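Acyl-coenzyme A oxidase 1 (Yarrowia lipolytica, PDB 5Y9D) catalyses the FAD-dependent oxidation of 2,3-saturated acyl-CoA by molecular oxygen to (2E)-enoyl-CoA and hydrogen peroxide, a step of peroxisomal fatty acid beta-oxidation. Local coordinates at residues A184-D187 and Q192-I195; Y286-D291 and V295-L300. One frame throughout, in Å; residues are numbered along the deposited sequence.

In the fold
Contact 1 pairs the two strands of a beta hairpin in the middle domain of the acyl-CoA oxidase fold, 184-187 with 192-195; contact 2 is the folding back of a loop, 286-291 against 295-300, between strand 275-278 and helix 306-334. Their centres lie about 15 Å apart, and both are away from the FAD site. The hairpin has one buried, aromatic and aliphatic face and is held by regular backbone bonds, whereas the loop contact is at the surface and has close backbone and side-chain approaches but no regular pairing. The two meet where the Tyr186 hydroxyl approaches the backbone of Ser290 and Asp291.

Contact 1 (A184-D187 and Q192-I195); sequences ATYD and QFII
Thr185 and Ile194 face each other as a hydrogen-bonded antiparallel pair, joined by two bonds, Thr185 N to Ile194 O and Ile194 N to Thr185 O, each 2.9 Å long. Asp187 and Gln192 repeat the pattern at the turn end, where the bond from Asp187 N to Gln192 O is 2.7 Å. Between them Tyr186 and Phe193 form a non-hydrogen-bonded pair, their CA atoms 4.6 Å apart. Their side chains share the buried face with Ala184 and Ile195. With CG anti to the backbone N (chi1 179°), the Tyr186 ring turns its edge to the face of Phe193 in a T-shaped stack, planes at 64°; Tyr186 CD1 lies over that face, 3.8 Å from Phe193 CE1. The Phe193 ring leans toward the neighbouring strand, its CD1 3.8 Å from Tyr186 CA. The Ile195 tip CD1 packs on Ala184 CB at 3.4 Å. The other face is mixed: Ile194 CB lies 3.6 Å from Thr185 O, while Asp187 forms a salt bridge with Arg276, which also bonds to Gln192 OE1. Tyr186 OH bonds to Asp191 in the turn. A leucine in place of Tyr186 would probably leave Asp191 without its hydroxyl partner and the face of Phe193 without its aromatic edge. Strand 216-225 pairs with 183-187 and strand 275-278 with 192-196, so the hairpin is flanked on each side by a strand of the same sheet. Apart from the Tyr186 hydroxyl, the buried face is thus aromatic and aliphatic, whereas Arg276 joins the polar ends of the other.

Contact 2 (Y286-D291 and V295-L300); sequences YAKVSD and VTKPAL
Lys288 and Thr296 make the close part of this contact, where the chain doubles back on itself through the three residues 292-294. Lys288 O lies 2.9 Å from Thr296 N and also receives a CA-H...O contact from Val295, the Val295 CA to Lys288 O distance being 3.1 Å. Beside it the two side chains meet at their roots: Lys288 CB stands 3.5 Å from Thr296 CB and equally near Thr296 OG1. With OG1 anti to the carbonyl carbon (chi1 -38°), the threonine hydroxyl approaches Ser290 N to 3.6 Å, and it is weakly hydrogen-bonded to Val294 O. Val289 and Val295 add a thin apolar contact, CG2 of the first 4.4 Å from CB of the second. Ser290 OG is hydrogen-bonded to Thr292 OG1 and to the backbone N of Gly293 and of Val294, which probably helps to hold the bend.

Toward Tyr286 the packing thins out. Lys297 CB passes 3.7 Å from Tyr286 O, and the Ala287 methyl faces the backbone N of Ala299 only loosely. On this side Lys288 and Lys297 run alongside each other, pointing the same way, with Lys288 CE 4.0 Å from Lys297 NZ. Their ammonium nitrogens, Lys288 NZ and Lys297 NZ, are 4.8 Å apart. At this distance the two charges would probably disfavour each other and might ease proton loss from one; Asn395 OD1, which accepts a hydrogen bond from Lys288 NZ, brings no full negative charge. The contact thus combines close packing of backbone and side-chain roots at Lys288 and Thr296 with the Ser290 bonds inside the bend, while Asn395 takes up the ammonium of Lys288.

Contact 1 (A184-D187 and Q192-I195)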
loop_
_atom_site.group_PDB
_atom_site.type_symbol
_atom_site.label_atom_id
_atom_site.label_comp_id
_atom_site.label_asym_id
_atom_site.label_seq_id
_atom_site.Cartn_x
_atom_site.Cartn_y
_atom_site.Cartn_z
ATOM N N ALA A 184 20.413 19.727 -26.240
ATOM C CA ALA A 184 19.916 20.653 -27.249
ATOM C C ALA A 184 21.041 21.599 -27.657
ATOM O O ALA A 184 21.252 22.647 -27.017
ATOM C CB ALA A 184 18.765 21.466 -26.696
ATOM N N THR A 185 21.742 21.257 -28.732
ATOM C CA THR A 185 22.929 21.994 -29.086
ATOM C C THR A 185 22.639 22.858 -30.302
ATOM O O THR A 185 22.105 22.382 -31.299
ATOM C CB THR A 185 24.185 21.102 -29.245
ATOM O OG1 THR A 185 25.010 21.606 -30.291
ATOM C CG2 THR A 185 23.851 19.679 -29.547
ATOM N N TYR A 186 23.002 24.144 -30.174
ATOM C CA TYR A 186 22.578 25.209 -31.082
ATOM C C TYR A 186 23.392 25.185 -32.347
ATOM O O TYR A 186 24.575 24.946 -32.301
ATOM C CB TYR A 186 22.716 26.595 -30.444
ATOM C CG TYR A 186 22.305 27.683 -31.413
ATOM C CD1 TYR A 186 20.989 27.782 -31.853
ATOM C CD2 TYR A 186 23.241 28.574 -31.946
ATOM C CE1 TYR A 186 20.607 28.756 -32.760
ATOM C CE2 TYR A 186 22.873 29.551 -32.861
ATOM C CZ TYR A 186 21.555 29.636 -33.259
ATOM O OH TYR A 186 21.173 30.584 -34.161
ATOM N N ASP A 187 22.737 25.409 -33.475
ATOM C CA ASP A 187 23.424 25.418 -34.755
ATOM C C ASP A 187 23.103 26.710 -35.482
ATOM O O ASP A 187 21.979 26.919 -35.924
ATOM C CB ASP A 187 23.043 24.192 -35.597
ATOM C CG ASP A 187 23.779 24.142 -36.935
ATOM O OD1 ASP A 187 24.471 25.118 -37.276
ATOM O OD2 ASP A 187 23.654 23.131 -37.657
ATOM N N GLN A 192 18.938 26.505 -35.780
ATOM C CA GLN A 192 18.223 25.347 -35.242
ATOM C C GLN A 192 18.840 24.812 -33.956
ATOM O O GLN A 192 20.031 25.065 -33.665
ATOM C CB GLN A 192 18.212 24.238 -36.283
ATOM C CG GLN A 192 17.463 24.667 -37.520
ATOM C CD GLN A 192 17.268 23.566 -38.531
ATOM O OE1 GLN A 192 18.150 22.758 -38.767
ATOM N NE2 GLN A 192 16.104 23.555 -39.158
ATOM N N PHE A 193 18.027 24.090 -33.178
ATOM C CA PHE A 193 18.571 23.191 -32.165
ATOM C C PHE A 193 18.586 21.753 -32.673
ATOM O O PHE A 193 17.674 21.277 -33.368
ATOM C CB PHE A 193 17.803 23.277 -30.849
ATOM C CG PHE A 193 17.965 24.602 -30.130
ATOM C CD1 PHE A 193 19.152 24.920 -29.496
ATOM C CD2 PHE A 193 16.948 25.504 -30.094
ATOM C CE1 PHE A 193 19.297 26.115 -28.834
ATOM C CE2 PHE A 193 17.087 26.710 -29.443
ATOM C CZ PHE A 193 18.258 27.023 -28.809
ATOM N N ILE A 194 19.659 21.079 -32.308
ATOM C CA ILE A 194 19.839 19.669 -32.532
ATOM C C ILE A 194 19.586 18.986 -31.197
ATOM O O ILE A 194 20.355 19.146 -30.235
ATOM C CB ILE A 194 21.259 19.386 -33.037
ATOM C CG1 ILE A 194 21.498 20.132 -34.340
ATOM C CG2 ILE A 194 21.504 17.899 -33.261
ATOM C CD1 ILE A 194 22.938 20.037 -34.809
ATOM N N ILE A 195 18.492 18.235 -31.162
ATOM C CA ILE A 195 18.076 17.503 -29.992
ATOM C C ILE A 195 18.552 16.082 -30.117
ATOM O O ILE A 195 18.140 15.375 -31.040
ATOM C CB ILE A 195 16.539 17.484 -29.840
ATOM C CG1 ILE A 195 16.002 18.900 -29.704
ATOM C CG2 ILE A 195 16.123 16.687 -28.630
ATOM C CD1 ILE A 195 16.554 19.672 -28.530
#

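Contact 2 (Y286-D291 and V295-L300)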
loop_
_atom_site.group_PDB
_atom_site.type_symbol
_atom_site.label_atom_id
_atom_site.label_comp_id
_atom_site.label_asym_id
_atom_site.label_seq_id
_atom_site.Cartn_x
_atom_site.Cartn_y
_atom_site.Cartn_z
ATOM N N TYR A 286 11.958 33.644 -20.202
ATOM C CA TYR A 286 12.968 33.990 -19.216
ATOM C C TYR A 286 14.401 33.812 -19.700
ATOM O O TYR A 286 15.270 34.622 -19.389
ATOM C CB TYR A 286 12.777 33.121 -17.972
ATOM C CG TYR A 286 11.417 33.249 -17.340
ATOM C CD1 TYR A 286 10.874 34.496 -17.088
ATOM C CD2 TYR A 286 10.678 32.121 -16.982
ATOM C CE1 TYR A 286 9.622 34.629 -16.514
ATOM C CE2 TYR A 286 9.424 32.243 -16.402
ATOM C CZ TYR A 286 8.904 33.507 -16.171
ATOM O OH TYR A 286 7.673 33.667 -15.585
ATOM N N ALA A 287 14.646 32.731 -20.419
ATOM C CA ALA A 287 15.954 32.422 -20.975
ATOM C C ALA A 287 15.886 32.582 -22.477
ATOM O O ALA A 287 14.955 32.089 -23.088
ATOM C CB ALA A 287 16.335 30.990 -20.626
ATOM N N LYS A 288 16.881 33.252 -23.068
ATOM C CA LYS A 288 16.865 33.591 -24.489
ATOM C C LYS A 288 18.131 33.154 -25.174
ATOM O O LYS A 288 19.170 32.989 -24.555
ATOM C CB LYS A 288 16.693 35.098 -24.676
ATOM C CG LYS A 288 15.312 35.609 -24.290
ATOM C CD LYS A 288 15.389 36.774 -23.302
ATOM C CE LYS A 288 14.060 37.088 -22.604
ATOM N NZ LYS A 288 12.965 37.460 -23.556
ATOM N N VAL A 289 18.032 32.964 -26.471
ATOM C CA VAL A 289 19.166 32.670 -27.297
ATOM C C VAL A 289 18.924 33.406 -28.587
ATOM O O VAL A 289 17.847 33.268 -29.173
ATOM C CB VAL A 289 19.280 31.175 -27.620
ATOM C CG1 VAL A 289 20.443 30.931 -28.574
ATOM C CG2 VAL A 289 19.469 30.379 -26.343
ATOM N N SER A 290 19.918 34.185 -29.009
ATOM C CA SER A 290 19.831 34.974 -30.234
ATOM C C SER A 290 20.216 34.124 -31.433
ATOM O O SER A 290 20.798 33.027 -31.279
ATOM C CB SER A 290 20.787 36.171 -30.143
ATOM O OG SER A 290 22.148 35.736 -30.189
ATOM N N ASP A 291 19.927 34.642 -32.626
ATOM C CA ASP A 291 20.347 33.988 -33.876
ATOM C C ASP A 291 21.877 34.023 -34.121
ATOM O O ASP A 291 22.357 33.508 -35.135
ATOM C CB ASP A 291 19.595 34.572 -35.074
ATOM C CG ASP A 291 19.802 36.086 -35.243
ATOM O OD1 ASP A 291 20.658 36.674 -34.534
ATOM O OD2 ASP A 291 19.109 36.691 -36.105
ATOM N N VAL A 295 23.399 33.683 -25.200
ATOM C CA VAL A 295 22.248 33.236 -24.417
ATOM C C VAL A 295 21.761 34.488 -23.712
ATOM O O VAL A 295 22.118 34.792 -22.569
ATOM C CB VAL A 295 22.502 31.978 -23.538
ATOM C CG1 VAL A 295 23.612 31.133 -24.138
ATOM C CG2 VAL A 295 22.761 32.302 -22.080
ATOM N N THR A 296 20.949 35.222 -24.480
ATOM C CA THR A 296 20.708 36.645 -24.273
ATOM C C THR A 296 20.560 36.904 -22.792
ATOM O O THR A 296 21.121 37.872 -22.281
ATOM C CB THR A 296 19.476 37.151 -25.066
ATOM O OG1 THR A 296 19.430 36.506 -26.345
ATOM C CG2 THR A 296 19.521 38.683 -25.258
ATOM N N LYS A 297 19.843 36.014 -22.108
ATOM C CA LYS A 297 19.716 36.071 -20.670
ATOM C C LYS A 297 19.999 34.709 -20.059
ATOM O O LYS A 297 19.748 33.693 -20.686
ATOM C CB LYS A 297 18.298 36.523 -20.275
ATOM C CG LYS A 297 18.122 38.018 -20.000
ATOM C CD LYS A 297 18.259 38.881 -21.256
ATOM C CE LYS A 297 17.659 40.272 -21.088
ATOM N NZ LYS A 297 16.191 40.261 -21.340
ATOM N N PRO A 298 20.539 34.698 -18.827
ATOM C CA PRO A 298 20.338 33.560 -17.942
ATOM C C PRO A 298 18.952 33.686 -17.312
ATOM O O PRO A 298 18.447 34.805 -17.143
ATOM C CB PRO A 298 21.423 33.748 -16.880
ATOM C CG PRO A 298 21.578 35.233 -16.783
ATOM C CD PRO A 298 21.349 35.756 -18.182
ATOM N N ALA A 299 18.345 32.555 -16.970
ATOM C CA ALA A 299 16.998 32.538 -16.410
ATOM C C ALA A 299 16.805 33.613 -15.326
ATOM O O ALA A 299 15.970 34.511 -15.469
ATOM C CB ALA A 299 16.686 31.152 -15.849
ATOM N N LEU A 300 17.618 33.535 -14.272
ATOM C CA LEU A 300 17.350 34.214 -12.994
ATOM C C LEU A 300 16.064 33.657 -12.383
ATOM O O LEU A 300 15.341 34.368 -11.686
ATOM C CB LEU A 300 17.267 35.746 -13.147
ATOM C CG LEU A 300 18.486 36.462 -13.745
ATOM C CD1 LEU A 300 18.376 37.966 -13.519
ATOM C CD2 LEU A 300 19.782 35.917 -13.154
#